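Local coordinates for protein histidine acid phosphatase (Bifidobacterium longum subsp. infantis, PDB 6RXD) that probably removes phosphate groups from inositol polyphosphates, phytate among them, and from 2,3-bisphosphoglycerate, at residues K238-D243 / A342-W347; M306-L311 / F328-Y333; D425-T428 / W434-E437. All blocks are in the same frame, centred on the assembly; numbering follows the deposited sequence.

Contact 1 of 3, residues K238-D243 / A342-W347; sequences KRASHD and ARMFAW. With ZN (zinc ion), chain C.
Phe345 holds its CG anti to its own carbonyl carbon (chi1 -55°), a torsion that carries the ring off its helix and puts CE1 and CZ against Ala240 and Ser241. Two atoms of the ring do the touching. CE1 lies 3.9 Å from Ala240 CB, while CZ sits 3.6 Å from Ala240 O, and that oxygen meets the ring at its edge, near the ring plane. Ser241 adds its OG, 3.8 Å from Phe345 CE1 on an oblique approach; the hydroxyl itself is hydrogen-bonded to Val237 O one turn back in its own helix, so the ring is merely a neighbour to it. Beside the aromatic group, Met344 brings only its stem, with CB 4.2 Å from Ala240 CB. A methyl at position 240 suits this spot, because the backbones come nearest here, with Ala240 CA 7.2 Å from Met344 CA. No hydrogen bond joins the segments; the join is van der Waals packing in a largely buried seam. His242 points away from it, binding zinc through NE2 together with Glu251 while ND1 is hydrogen-bonded to Glu301. The segments 238-243 and 342-347, which belong to helices 235-245 and 339-357, cross at -133° with their axes 9.5 Å apart at the closest, and helix 301-317 packs against both, Met306 on Phe345 and Ala305 on Ser241.

Contact 2 of 3, residues M306-L311 / F328-Y333; sequences MDLYNL and FAFDQY
Leu311 and Phe330 mark where the backbones come nearest, their CA atoms 7.1 Å apart, as the 3-10 turn 330-333 in the loop after helix 301-317 folds back against one side of that helix. The Phe330 ring is the centre of the contact. Leu311 sets its CB over one face of it, 4.0 Å from the ring centroid and only 7° off the normal, a well-centred CH-pi contact. The branch of the same leucine reaches on to the far end of the ring, where CD1 lies 3.8 Å from Phe330 CZ. Leu308, one turn earlier in the helix, keeps CG anti to its backbone N (chi1 -174°), and this swings its CD1 out to the loop, to 3.8 Å from Phe330 CD1. The same methyl reaches the second aromatic residue, ending 4.4 Å from Tyr333 CD2 at an oblique angle, and so bridges the two rings. Within the turn, Tyr333 N is hydrogen-bonded to Phe330 O at 3.1 Å, which fixes the spacing of the residues that bear those rings. The Tyr333 hydroxyl finds its partner outside the two segments, in Asn84 of helix 75-95, whose neighbour Leu85 also packs on Leu311. Since two leucines and two aromatic rings do all the touching, with no hydrogen bond or charge passing between the segments, this join depends on shape and on the exclusion of water, while the tyrosine hydroxyl is satisfied by helix 75-95.

Contact 3 of 3, residues D425-T428 / W434-E437; sequences DVYT and WRGE
The turn that leads into helix 436-439, with Arg435 at its N-cap position, is held by Tyr427, which lies earlier in the same loop. The bond that does it runs from the phenol to the backbone: Tyr427 OH donates to Trp434 O over 2.7 Å, coming from above the carbonyl plane, 40° out of it, while the oxygen lies in the plane of the tyrosine ring, at its edge. Arg435 NH2 reaches the same oxygen from the opposite face at 2.9 Å in a fairly straight bond (158°), with the acceptor in the guanidinium plane. Two donors therefore clamp one buried residue's carbonyl. Tyr427 has CG anti to its backbone N (chi1 162°), which brings the ring up to Trp434, its CE1 4.0 Å from Trp434 CB. The two aromatic side chains cross at about a right angle, and the phenol oxygen lies at the edge of the indole, 3.8 Å from Trp434 CE3. A phenylalanine here would keep the ring but would probably leave one face of the Trp434 carbonyl without its donor and the turn held less firmly to the loop. The arginine is fixed further by the carbonyls of Asn432 and Tyr429 and by a cation-pi contact with the Tyr429 ring. Behind both aromatics stands helix 339-357: its Phe354 stacks on Tyr427 and meets Trp434 edge-to-face, and Asp350 touches both, so Tyr427 and Trp434, both in the loop before helix 436-439, pack on that long helix.

Overall arrangement
From the N terminus, helix 235-245 comes first and waits about a hundred residues for its partner, so contact 1 closes the longest of the three loops. Contact 2 is nested inside it, joining helix 301-317 to the loop that follows before the chain enters helix 339-357. The two touch where Tyr309 lies against Phe345 and Ala346, so that helix 339-357 packs against both of the other helices. Contact 3 follows in series and closes a short loop with five residues between its segments; none of the loops cross. It meets contact 1 through a probable hydrogen bond from Trp347 NE1 to Tyr427 O, but does not touch contact 2. Helix 339-357 supplies one side of contact 1 and packs against residues of the other two.

Contact 1 of 3, residues K238-D243 / A342-W347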
ATOM      1  N   LYS A 238     -13.515  18.617 -12.540  1.00 16.32           N
ATOM      2  CA  LYS A 238     -14.216  19.764 -11.965  1.00 16.95           C
ATOM      3  C   LYS A 238     -15.725  19.600 -12.115  1.00 17.38           C
ATOM      4  O   LYS A 238     -16.497  19.928 -11.208  1.00 15.44           O
ATOM      5  CB  LYS A 238     -13.716  21.071 -12.580  1.00 24.35           C
ATOM      6  CG  LYS A 238     -12.282  21.384 -12.152  1.00 27.38           C
ATOM      7  CD  LYS A 238     -11.728  22.641 -12.792  1.00 35.64           C
ATOM      8  CE  LYS A 238     -10.275  22.841 -12.376  1.00 41.97           C
ATOM      9  NZ  LYS A 238     -10.113  22.692 -10.900  1.00 49.71           N
ATOM     10  N   ARG A 239     -16.152  19.080 -13.260  1.00 16.07           N
ATOM     11  CA  ARG A 239     -17.572  18.817 -13.472  0.59 16.24           C
ATOM     12  C   ARG A 239     -18.068  17.760 -12.487  1.00 16.97           C
ATOM     13  O   ARG A 239     -19.135  17.915 -11.894  1.00 16.54           O
ATOM     14  CB  ARG A 239     -17.843  18.380 -14.916  0.59 21.16           C
ATOM     15  CG  ARG A 239     -17.674  19.496 -15.923  0.59 20.47           C
ATOM     16  CD  ARG A 239     -17.612  18.955 -17.343  0.59 20.88           C
ATOM     17  NE  ARG A 239     -18.875  18.361 -17.768  0.59 27.96           N
ATOM     18  CZ  ARG A 239     -19.011  17.596 -18.846  0.59 27.22           C
ATOM     19  NH1 ARG A 239     -20.198  17.093 -19.160  0.59 19.71           N
ATOM     20  NH2 ARG A 239     -17.956  17.322 -19.604  0.59 27.21           N
ATOM     21  N   ALA A 240     -17.282  16.704 -12.293  1.00 13.01           N
ATOM     22  CA  ALA A 240     -17.636  15.633 -11.361  1.00 13.97           C
ATOM     23  C   ALA A 240     -17.706  16.156  -9.939  1.00 14.39           C
ATOM     24  O   ALA A 240     -18.523  15.704  -9.138  1.00 14.47           O
ATOM     25  CB  ALA A 240     -16.630  14.510 -11.443  1.00 14.62           C
ATOM     26  N   SER A 241     -16.848  17.120  -9.631  1.00 13.61           N
ATOM     27  CA  SER A 241     -16.840  17.709  -8.299  1.00 13.64           C
ATOM     28  C   SER A 241     -18.160  18.418  -8.027  1.00 14.83           C
ATOM     29  O   SER A 241     -18.748  18.270  -6.959  1.00 14.92           O
ATOM     30  CB  SER A 241     -15.682  18.702  -8.154  1.00 11.86           C
ATOM     31  OG  SER A 241     -14.424  18.042  -8.228  1.00 14.82           O
ATOM     32  N   HIS A 242     -18.612  19.210  -8.991  1.00 13.49           N
ATOM     33  CA  HIS A 242     -19.875  19.896  -8.848  1.00 11.20           C
ATOM     34  C   HIS A 242     -21.026  18.898  -8.748  1.00 13.46           C
ATOM     35  O   HIS A 242     -21.921  19.046  -7.911  1.00 16.03           O
ATOM     36  CB  HIS A 242     -20.116  20.831 -10.019  1.00 16.18           C
ATOM     37  CG  HIS A 242     -21.429  21.525  -9.929  1.00 16.79           C
ATOM     38  ND1 HIS A 242     -21.630  22.605  -9.093  1.00 17.17           N
ATOM     39  CD2 HIS A 242     -22.626  21.263 -10.499  1.00 18.62           C
ATOM     40  CE1 HIS A 242     -22.884  22.998  -9.181  1.00 17.99           C
ATOM     41  NE2 HIS A 242     -23.508  22.198 -10.026  1.00 18.40           N
ATOM     42  N   ASP A 243     -21.002  17.887  -9.612  1.00 13.37           N
ATOM     43  CA  ASP A 243     -22.027  16.846  -9.638  0.52 13.51           C
ATOM     44  C   ASP A 243     -22.185  16.199  -8.261  1.00 16.63           C
ATOM     45  O   ASP A 243     -23.297  16.063  -7.724  1.00 15.26           O
ATOM     46  CB  ASP A 243     -21.629  15.794 -10.676  0.52 14.47           C
ATOM     47  CG  ASP A 243     -22.770  14.874 -11.052  0.52 13.67           C
ATOM     48  OD1 ASP A 243     -23.690  15.325 -11.760  0.52 14.08           O
ATOM     49  OD2 ASP A 243     -22.728  13.690 -10.663  0.52 15.53           O
ATOM     50  N   ALA A 342     -16.782   8.957  -8.658  1.00 14.29           N
ATOM     51  CA  ALA A 342     -15.741   8.281  -7.873  1.00 13.49           C
ATOM     52  C   ALA A 342     -14.598   7.811  -8.769  1.00 15.22           C
ATOM     53  O   ALA A 342     -13.425   7.905  -8.395  1.00 16.21           O
ATOM     54  CB  ALA A 342     -16.317   7.090  -7.080  1.00 16.04           C
ATOM     55  N   ARG A 343     -14.940   7.306  -9.951  1.00 14.36           N
ATOM     56  CA  ARG A 343     -13.934   6.833 -10.894  0.57 14.90           C
ATOM     57  C   ARG A 343     -13.026   7.985 -11.338  1.00 13.68           C
ATOM     58  O   ARG A 343     -11.820   7.816 -11.473  1.00 15.00           O
ATOM     59  CB  ARG A 343     -14.624   6.169 -12.092  0.57 15.88           C
ATOM     60  CG  ARG A 343     -13.701   5.683 -13.196  0.57 17.58           C
ATOM     61  CD  ARG A 343     -14.532   5.172 -14.377  0.57 13.89           C
ATOM     62  NE  ARG A 343     -13.692   4.735 -15.485  0.57 22.75           N
ATOM     63  CZ  ARG A 343     -13.251   5.543 -16.442  0.57 21.48           C
ATOM     64  NH1 ARG A 343     -12.486   5.067 -17.413  0.57 26.59           N
ATOM     65  NH2 ARG A 343     -13.580   6.830 -16.424  0.57 21.30           N
ATOM     66  N   MET A 344     -13.613   9.164 -11.556  1.00 13.81           N
ATOM     67  CA  MET A 344     -12.825  10.350 -11.900  0.94 16.85           C
ATOM     68  C   MET A 344     -11.877  10.731 -10.761  1.00 14.01           C
ATOM     69  O   MET A 344     -10.720  11.078 -10.999  1.00 13.81           O
ATOM     70  CB  MET A 344     -13.725  11.550 -12.226  1.00 17.19           C
ATOM     71  CG  MET A 344     -14.563  11.386 -13.480  1.00 28.69           C
ATOM     72  SD  MET A 344     -13.550  11.133 -14.943  0.63 26.00           S
ATOM     73  CE  MET A 344     -12.517  12.596 -14.897  0.86 26.12           C
ATOM     74  N   PHE A 345     -12.375  10.708  -9.526  1.00 12.08           N
ATOM     75  CA  PHE A 345     -11.551  11.069  -8.370  1.00 12.35           C
ATOM     76  C   PHE A 345     -10.449  10.043  -8.138  1.00 14.33           C
ATOM     77  O   PHE A 345      -9.323  10.395  -7.774  1.00 12.69           O
ATOM     78  CB  PHE A 345     -12.423  11.206  -7.118  1.00 12.61           C
ATOM     79  CG  PHE A 345     -13.567  12.172  -7.285  1.00 16.38           C
ATOM     80  CD1 PHE A 345     -13.398  13.338  -8.012  1.00 19.61           C
ATOM     81  CD2 PHE A 345     -14.819  11.891  -6.752  1.00 17.55           C
ATOM     82  CE1 PHE A 345     -14.452  14.230  -8.182  1.00 23.24           C
ATOM     83  CE2 PHE A 345     -15.884  12.776  -6.929  1.00 18.85           C
ATOM     84  CZ  PHE A 345     -15.692  13.949  -7.646  1.00 21.96           C
ATOM     85  N   ALA A 346     -10.781   8.772  -8.350  1.00 11.48           N
ATOM     86  CA  ALA A 346      -9.786   7.708  -8.277  1.00 11.46           C
ATOM     87  C   ALA A 346      -8.682   7.918  -9.298  1.00 13.57           C
ATOM     88  O   ALA A 346      -7.517   7.666  -9.012  1.00 13.43           O
ATOM     89  CB  ALA A 346     -10.440   6.337  -8.484  1.00 14.97           C
ATOM     90  N   TRP A 347      -9.044   8.354 -10.499  1.00 10.56           N
ATOM     91  CA  TRP A 347      -8.014   8.618 -11.501  1.00 11.46           C
ATOM     92  C   TRP A 347      -7.126   9.756 -11.053  1.00 14.00           C
ATOM     93  O   TRP A 347      -5.911   9.679 -11.187  1.00 13.70           O
ATOM     94  CB  TRP A 347      -8.632   8.948 -12.854  1.00 10.99           C
ATOM     95  CG  TRP A 347      -7.650   9.537 -13.807  1.00 11.36           C
ATOM     96  CD1 TRP A 347      -6.599   8.896 -14.421  1.00 12.77           C
ATOM     97  CD2 TRP A 347      -7.633  10.884 -14.291  1.00 13.28           C
ATOM     98  NE1 TRP A 347      -5.924   9.778 -15.239  1.00 13.22           N
ATOM     99  CE2 TRP A 347      -6.541  11.002 -15.177  1.00 15.89           C
ATOM    100  CE3 TRP A 347      -8.421  12.011 -14.042  1.00 18.73           C
ATOM    101  CZ2 TRP A 347      -6.232  12.199 -15.834  1.00 17.88           C
ATOM    102  CZ3 TRP A 347      -8.108  13.205 -14.691  1.00 22.69           C
ATOM    103  CH2 TRP A 347      -7.026  13.287 -15.575  1.00 22.09           C
TER
HETATM  104 ZN    ZN C 601     -25.577  21.738 -10.535  1.00 21.79          ZN

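Contact 2 of 3, residues M306-L311 / F328-Y333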
ATOM      1  N   MET A 306     -13.119  16.302  -3.383  1.00 10.75           N
ATOM      2  CA  MET A 306     -12.010  15.389  -3.152  0.93 11.38           C
ATOM      3  C   MET A 306     -11.901  15.042  -1.674  1.00 12.79           C
ATOM      4  O   MET A 306     -11.530  13.921  -1.335  1.00 12.90           O
ATOM      5  CB  MET A 306     -10.686  15.963  -3.687  0.82 12.80           C
ATOM      6  CG  MET A 306     -10.579  15.986  -5.220  0.62 14.17           C
ATOM      7  SD  MET A 306     -10.682  14.356  -6.016  0.48 13.73           S
ATOM      8  CE  MET A 306      -9.512  13.445  -5.013  1.00 22.71           C
ATOM      9  N   ASP A 307     -12.235  15.977  -0.790  1.00 11.55           N
ATOM     10  CA  ASP A 307     -12.274  15.652   0.636  1.00 14.19           C
ATOM     11  C   ASP A 307     -13.365  14.624   0.932  1.00 12.56           C
ATOM     12  O   ASP A 307     -13.139  13.684   1.707  1.00 11.07           O
ATOM     13  CB  ASP A 307     -12.467  16.908   1.495  1.00 10.81           C
ATOM     14  CG  ASP A 307     -11.255  17.809   1.479  1.00 18.63           C
ATOM     15  OD1 ASP A 307     -10.251  17.434   0.847  1.00 17.31           O
ATOM     16  OD2 ASP A 307     -11.306  18.890   2.101  1.00 17.96           O
ATOM     17  N   LEU A 308     -14.522  14.781   0.296  1.00 12.26           N
ATOM     18  CA  LEU A 308     -15.631  13.845   0.487  1.00 10.98           C
ATOM     19  C   LEU A 308     -15.254  12.473  -0.071  1.00 11.83           C
ATOM     20  O   LEU A 308     -15.544  11.441   0.544  1.00 13.05           O
ATOM     21  CB  LEU A 308     -16.922  14.363  -0.180  1.00 10.57           C
ATOM     22  CG  LEU A 308     -18.196  13.547   0.077  1.00 10.89           C
ATOM     23  CD1 LEU A 308     -18.413  13.431   1.577  1.00 16.13           C
ATOM     24  CD2 LEU A 308     -19.385  14.234  -0.576  1.00 15.49           C
ATOM     25  N   TYR A 309     -14.599  12.462  -1.230  1.00  9.54           N
ATOM     26  CA  TYR A 309     -14.108  11.211  -1.796  1.00 11.11           C
ATOM     27  C   TYR A 309     -13.098  10.553  -0.861  1.00 10.90           C
ATOM     28  O   TYR A 309     -13.115   9.337  -0.678  1.00 10.99           O
ATOM     29  CB  TYR A 309     -13.495  11.438  -3.181  1.00 10.13           C
ATOM     30  CG  TYR A 309     -12.847  10.195  -3.750  1.00 10.02           C
ATOM     31  CD1 TYR A 309     -13.618   9.142  -4.228  1.00  9.42           C
ATOM     32  CD2 TYR A 309     -11.469  10.076  -3.809  1.00 12.48           C
ATOM     33  CE1 TYR A 309     -13.011   7.994  -4.746  1.00 11.56           C
ATOM     34  CE2 TYR A 309     -10.872   8.948  -4.322  1.00 11.29           C
ATOM     35  CZ  TYR A 309     -11.645   7.915  -4.784  1.00 12.65           C
ATOM     36  OH  TYR A 309     -11.024   6.794  -5.285  1.00 14.13           O
ATOM     37  N   ASN A 310     -12.214  11.344  -0.254  1.00  8.86           N
ATOM     38  CA  ASN A 310     -11.258  10.765   0.692  1.00 10.41           C
ATOM     39  C   ASN A 310     -11.944  10.123   1.899  1.00 12.23           C
ATOM     40  O   ASN A 310     -11.456   9.128   2.445  1.00 12.11           O
ATOM     41  CB  ASN A 310     -10.212  11.796   1.140  1.00  9.81           C
ATOM     42  CG  ASN A 310      -9.001  11.824   0.211  1.00 14.91           C
ATOM     43  OD1 ASN A 310      -8.116  10.972   0.306  1.00 18.10           O
ATOM     44  ND2 ASN A 310      -8.974  12.780  -0.699  1.00 16.66           N
ATOM     45  N   LEU A 311     -13.072  10.682   2.320  1.00 10.20           N
ATOM     46  CA  LEU A 311     -13.801  10.069   3.434  1.00 11.09           C
ATOM     47  C   LEU A 311     -14.465   8.776   2.986  1.00 13.62           C
ATOM     48  O   LEU A 311     -14.486   7.799   3.729  1.00 12.93           O
ATOM     49  CB  LEU A 311     -14.829  11.041   4.032  1.00 11.09           C
ATOM     50  CG  LEU A 311     -14.248  12.288   4.710  1.00 10.57           C
ATOM     51  CD1 LEU A 311     -15.386  13.065   5.367  1.00 10.96           C
ATOM     52  CD2 LEU A 311     -13.187  11.925   5.744  1.00 13.25           C
ATOM     53  N   PHE A 328     -21.482   5.374   9.693  1.00 14.89           N
ATOM     54  CA  PHE A 328     -21.372   6.368   8.635  1.00 13.33           C
ATOM     55  C   PHE A 328     -21.688   5.665   7.320  1.00 13.18           C
ATOM     56  O   PHE A 328     -21.497   4.454   7.195  1.00 17.07           O
ATOM     57  CB  PHE A 328     -19.982   7.041   8.620  1.00 12.41           C
ATOM     58  CG  PHE A 328     -18.842   6.112   8.987  1.00 12.04           C
ATOM     59  CD1 PHE A 328     -18.120   5.445   8.002  1.00 13.30           C
ATOM     60  CD2 PHE A 328     -18.497   5.909  10.324  1.00 11.57           C
ATOM     61  CE1 PHE A 328     -17.082   4.575   8.346  1.00 15.06           C
ATOM     62  CE2 PHE A 328     -17.457   5.055  10.677  1.00 13.43           C
ATOM     63  CZ  PHE A 328     -16.747   4.383   9.692  1.00 13.14           C
ATOM     64  N   ALA A 329     -22.188   6.421   6.346  1.00 14.06           N
ATOM     65  CA  ALA A 329     -22.642   5.834   5.094  1.00 14.36           C
ATOM     66  C   ALA A 329     -22.280   6.726   3.912  1.00 17.65           C
ATOM     67  O   ALA A 329     -23.155   7.229   3.197  1.00 17.56           O
ATOM     68  CB  ALA A 329     -24.151   5.588   5.145  1.00 19.99           C
ATOM     69  N   PHE A 330     -20.982   6.931   3.713  1.00 15.90           N
ATOM     70  CA  PHE A 330     -20.514   7.788   2.627  1.00 13.14           C
ATOM     71  C   PHE A 330     -20.747   7.166   1.258  1.00 17.38           C
ATOM     72  O   PHE A 330     -20.810   7.880   0.243  1.00 15.98           O
ATOM     73  CB  PHE A 330     -19.042   8.153   2.824  1.00 13.85           C
ATOM     74  CG  PHE A 330     -18.807   9.092   3.973  1.00 13.56           C
ATOM     75  CD1 PHE A 330     -19.062  10.449   3.836  1.00 14.01           C
ATOM     76  CD2 PHE A 330     -18.340   8.623   5.195  1.00 12.85           C
ATOM     77  CE1 PHE A 330     -18.862  11.328   4.891  1.00 15.63           C
ATOM     78  CE2 PHE A 330     -18.133   9.502   6.258  1.00 12.89           C
ATOM     79  CZ  PHE A 330     -18.402  10.851   6.110  1.00 12.62           C
ATOM     80  N   ASP A 331     -20.906   5.844   1.220  1.00 16.64           N
ATOM     81  CA  ASP A 331     -21.169   5.187  -0.053  1.00 19.87           C
ATOM     82  C   ASP A 331     -22.469   5.660  -0.702  1.00 15.90           C
ATOM     83  O   ASP A 331     -22.610   5.575  -1.919  1.00 18.34           O
ATOM     84  CB  ASP A 331     -21.128   3.658   0.075  1.00 23.52           C
ATOM     85  CG  ASP A 331     -22.074   3.131   1.119  1.00 38.61           C
ATOM     86  OD1 ASP A 331     -22.318   3.840   2.118  1.00 37.34           O
ATOM     87  OD2 ASP A 331     -22.565   1.995   0.942  1.00 49.14           O
ATOM     88  N   GLN A 332     -23.397   6.196   0.095  1.00 15.40           N
ATOM     89  CA  GLN A 332     -24.660   6.673  -0.454  0.59 17.34           C
ATOM     90  C   GLN A 332     -24.495   7.847  -1.415  1.00 15.09           C
ATOM     91  O   GLN A 332     -25.397   8.119  -2.208  1.00 17.49           O
ATOM     92  CB  GLN A 332     -25.602   7.114   0.655  0.59 16.88           C
ATOM     93  CG  GLN A 332     -25.215   8.464   1.214  0.59 20.42           C
ATOM     94  CD  GLN A 332     -26.099   8.882   2.345  0.59 24.58           C
ATOM     95  OE1 GLN A 332     -27.162   9.463   2.125  0.59 18.93           O
ATOM     96  NE2 GLN A 332     -25.673   8.592   3.570  0.59 14.85           N
ATOM     97  N   TYR A 333     -23.355   8.537  -1.352  1.00 14.35           N
ATOM     98  CA  TYR A 333     -23.114   9.676  -2.234  1.00 15.00           C
ATOM     99  C   TYR A 333     -22.435   9.250  -3.520  1.00 16.09           C
ATOM    100  O   TYR A 333     -22.187  10.078  -4.398  1.00 14.00           O
ATOM    101  CB  TYR A 333     -22.231  10.731  -1.550  1.00 12.22           C
ATOM    102  CG  TYR A 333     -22.785  11.230  -0.232  1.00 11.80           C
ATOM    103  CD1 TYR A 333     -24.026  11.858  -0.170  1.00 12.55           C
ATOM    104  CD2 TYR A 333     -22.050  11.102   0.943  1.00 14.09           C
ATOM    105  CE1 TYR A 333     -24.534  12.321   1.033  1.00 14.45           C
ATOM    106  CE2 TYR A 333     -22.546  11.571   2.153  1.00 19.42           C
ATOM    107  CZ  TYR A 333     -23.788  12.169   2.189  1.00 15.80           C
ATOM    108  OH  TYR A 333     -24.301  12.638   3.383  1.00 15.78           O
TER

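Contact 3 of 3, residues D425-T428 / W434-E437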
ATOM      1  N   ASP A 425      -0.231  14.530 -23.319  1.00 17.80           N
ATOM      2  CA  ASP A 425      -0.693  13.166 -23.586  1.00 19.69           C
ATOM      3  C   ASP A 425      -0.383  12.329 -22.344  1.00 16.02           C
ATOM      4  O   ASP A 425       0.601  11.583 -22.310  1.00 17.98           O
ATOM      5  CB  ASP A 425       0.037  12.610 -24.824  1.00 22.34           C
ATOM      6  CG  ASP A 425      -0.443  11.223 -25.240  1.00 27.69           C
ATOM      7  OD1 ASP A 425      -1.459  10.731 -24.709  1.00 27.29           O
ATOM      8  OD2 ASP A 425       0.211  10.630 -26.125  1.00 25.86           O
ATOM      9  N   VAL A 426      -1.217  12.479 -21.315  1.00 13.88           N
ATOM     10  CA  VAL A 426      -0.908  11.952 -19.986  1.00 11.35           C
ATOM     11  C   VAL A 426      -1.565  10.609 -19.690  1.00 13.20           C
ATOM     12  O   VAL A 426      -2.413  10.141 -20.446  1.00 16.73           O
ATOM     13  CB  VAL A 426      -1.362  12.951 -18.883  1.00 12.36           C
ATOM     14  CG1 VAL A 426      -0.653  14.301 -19.052  1.00 17.85           C
ATOM     15  CG2 VAL A 426      -2.890  13.141 -18.917  1.00 15.53           C
ATOM     16  N   TYR A 427      -1.144  10.016 -18.570  1.00 11.32           N
ATOM     17  CA  TYR A 427      -1.732   8.808 -18.003  1.00 12.44           C
ATOM     18  C   TYR A 427      -3.238   8.950 -17.815  1.00 11.62           C
ATOM     19  O   TYR A 427      -3.705   9.891 -17.166  1.00 12.61           O
ATOM     20  CB  TYR A 427      -1.077   8.549 -16.642  1.00 15.20           C
ATOM     21  CG  TYR A 427      -1.854   7.615 -15.738  1.00 11.36           C
ATOM     22  CD1 TYR A 427      -1.736   6.237 -15.864  1.00 12.09           C
ATOM     23  CD2 TYR A 427      -2.670   8.116 -14.736  1.00 12.37           C
ATOM     24  CE1 TYR A 427      -2.448   5.369 -15.030  1.00 11.40           C
ATOM     25  CE2 TYR A 427      -3.390   7.269 -13.906  1.00 13.03           C
ATOM     26  CZ  TYR A 427      -3.274   5.897 -14.054  1.00 10.35           C
ATOM     27  OH  TYR A 427      -3.993   5.070 -13.204  1.00 12.72           O
ATOM     28  N   THR A 428      -3.999   8.017 -18.387  1.00 10.71           N
ATOM     29  CA  THR A 428      -5.437   7.978 -18.185  1.00 13.13           C
ATOM     30  C   THR A 428      -5.858   6.539 -18.016  1.00 13.04           C
ATOM     31  O   THR A 428      -5.104   5.623 -18.329  1.00 12.10           O
ATOM     32  CB  THR A 428      -6.226   8.557 -19.380  1.00 13.34           C
ATOM     33  OG1 THR A 428      -6.083   7.694 -20.515  1.00 15.99           O
ATOM     34  CG2 THR A 428      -5.761   9.962 -19.744  1.00 14.43           C
ATOM     35  N   TRP A 434      -2.463   0.659 -15.167  1.00 10.49           N
ATOM     36  CA  TRP A 434      -2.152   0.891 -13.750  1.00 11.12           C
ATOM     37  C   TRP A 434      -3.364   1.371 -12.954  1.00  9.24           C
ATOM     38  O   TRP A 434      -4.030   2.344 -13.325  1.00 10.80           O
ATOM     39  CB  TRP A 434      -1.044   1.929 -13.617  1.00  9.08           C
ATOM     40  CG  TRP A 434      -0.290   1.922 -12.296  1.00 10.13           C
ATOM     41  CD1 TRP A 434       0.900   1.300 -12.044  1.00 13.41           C
ATOM     42  CD2 TRP A 434      -0.642   2.619 -11.080  1.00 11.76           C
ATOM     43  NE1 TRP A 434       1.305   1.552 -10.751  1.00 13.56           N
ATOM     44  CE2 TRP A 434       0.377   2.355 -10.138  1.00  9.70           C
ATOM     45  CE3 TRP A 434      -1.721   3.424 -10.695  1.00 13.15           C
ATOM     46  CZ2 TRP A 434       0.351   2.869  -8.835  1.00 10.70           C
ATOM     47  CZ3 TRP A 434      -1.745   3.941  -9.396  1.00 13.39           C
ATOM     48  CH2 TRP A 434      -0.717   3.653  -8.479  1.00 10.93           C
ATOM     49  N   ARG A 435      -3.642   0.689 -11.849  1.00 10.00           N
ATOM     50  CA  ARG A 435      -4.686   1.130 -10.914  1.00  8.53           C
ATOM     51  C   ARG A 435      -4.189   0.919  -9.503  1.00 11.75           C
ATOM     52  O   ARG A 435      -3.634  -0.140  -9.190  1.00 12.38           O
ATOM     53  CB  ARG A 435      -5.974   0.301 -11.074  1.00 10.09           C
ATOM     54  CG  ARG A 435      -6.641   0.362 -12.434  1.00 10.44           C
ATOM     55  CD  ARG A 435      -7.308   1.699 -12.680  1.00 11.03           C
ATOM     56  NE  ARG A 435      -8.032   1.621 -13.940  1.00 12.59           N
ATOM     57  CZ  ARG A 435      -7.463   1.753 -15.135  1.00 13.73           C
ATOM     58  NH1 ARG A 435      -8.194   1.630 -16.233  1.00 15.31           N
ATOM     59  NH2 ARG A 435      -6.168   1.996 -15.229  1.00 10.86           N
ATOM     60  N   GLY A 436      -4.394   1.905  -8.636  1.00 10.08           N
ATOM     61  CA  GLY A 436      -4.015   1.735  -7.242  1.00 13.48           C
ATOM     62  C   GLY A 436      -4.673   0.532  -6.603  1.00 12.24           C
ATOM     63  O   GLY A 436      -4.052  -0.185  -5.799  1.00 10.95           O
ATOM     64  N   GLU A 437      -5.925   0.291  -6.974  1.00 11.02           N
ATOM     65  CA  GLU A 437      -6.724  -0.745  -6.322  1.00 10.64           C
ATOM     66  C   GLU A 437      -6.143  -2.135  -6.547  1.00 14.45           C
ATOM     67  O   GLU A 437      -6.355  -3.033  -5.736  1.00 11.96           O
ATOM     68  CB  GLU A 437      -8.182  -0.699  -6.809  1.00 11.56           C
ATOM     69  CG  GLU A 437      -8.313  -1.117  -8.283  1.00 10.57           C
ATOM     70  CD  GLU A 437      -9.701  -1.017  -8.849  1.00 17.91           C
ATOM     71  OE1 GLU A 437     -10.574  -0.367  -8.231  1.00 16.09           O
ATOM     72  OE2 GLU A 437      -9.923  -1.604  -9.934  1.00 23.55           O
TER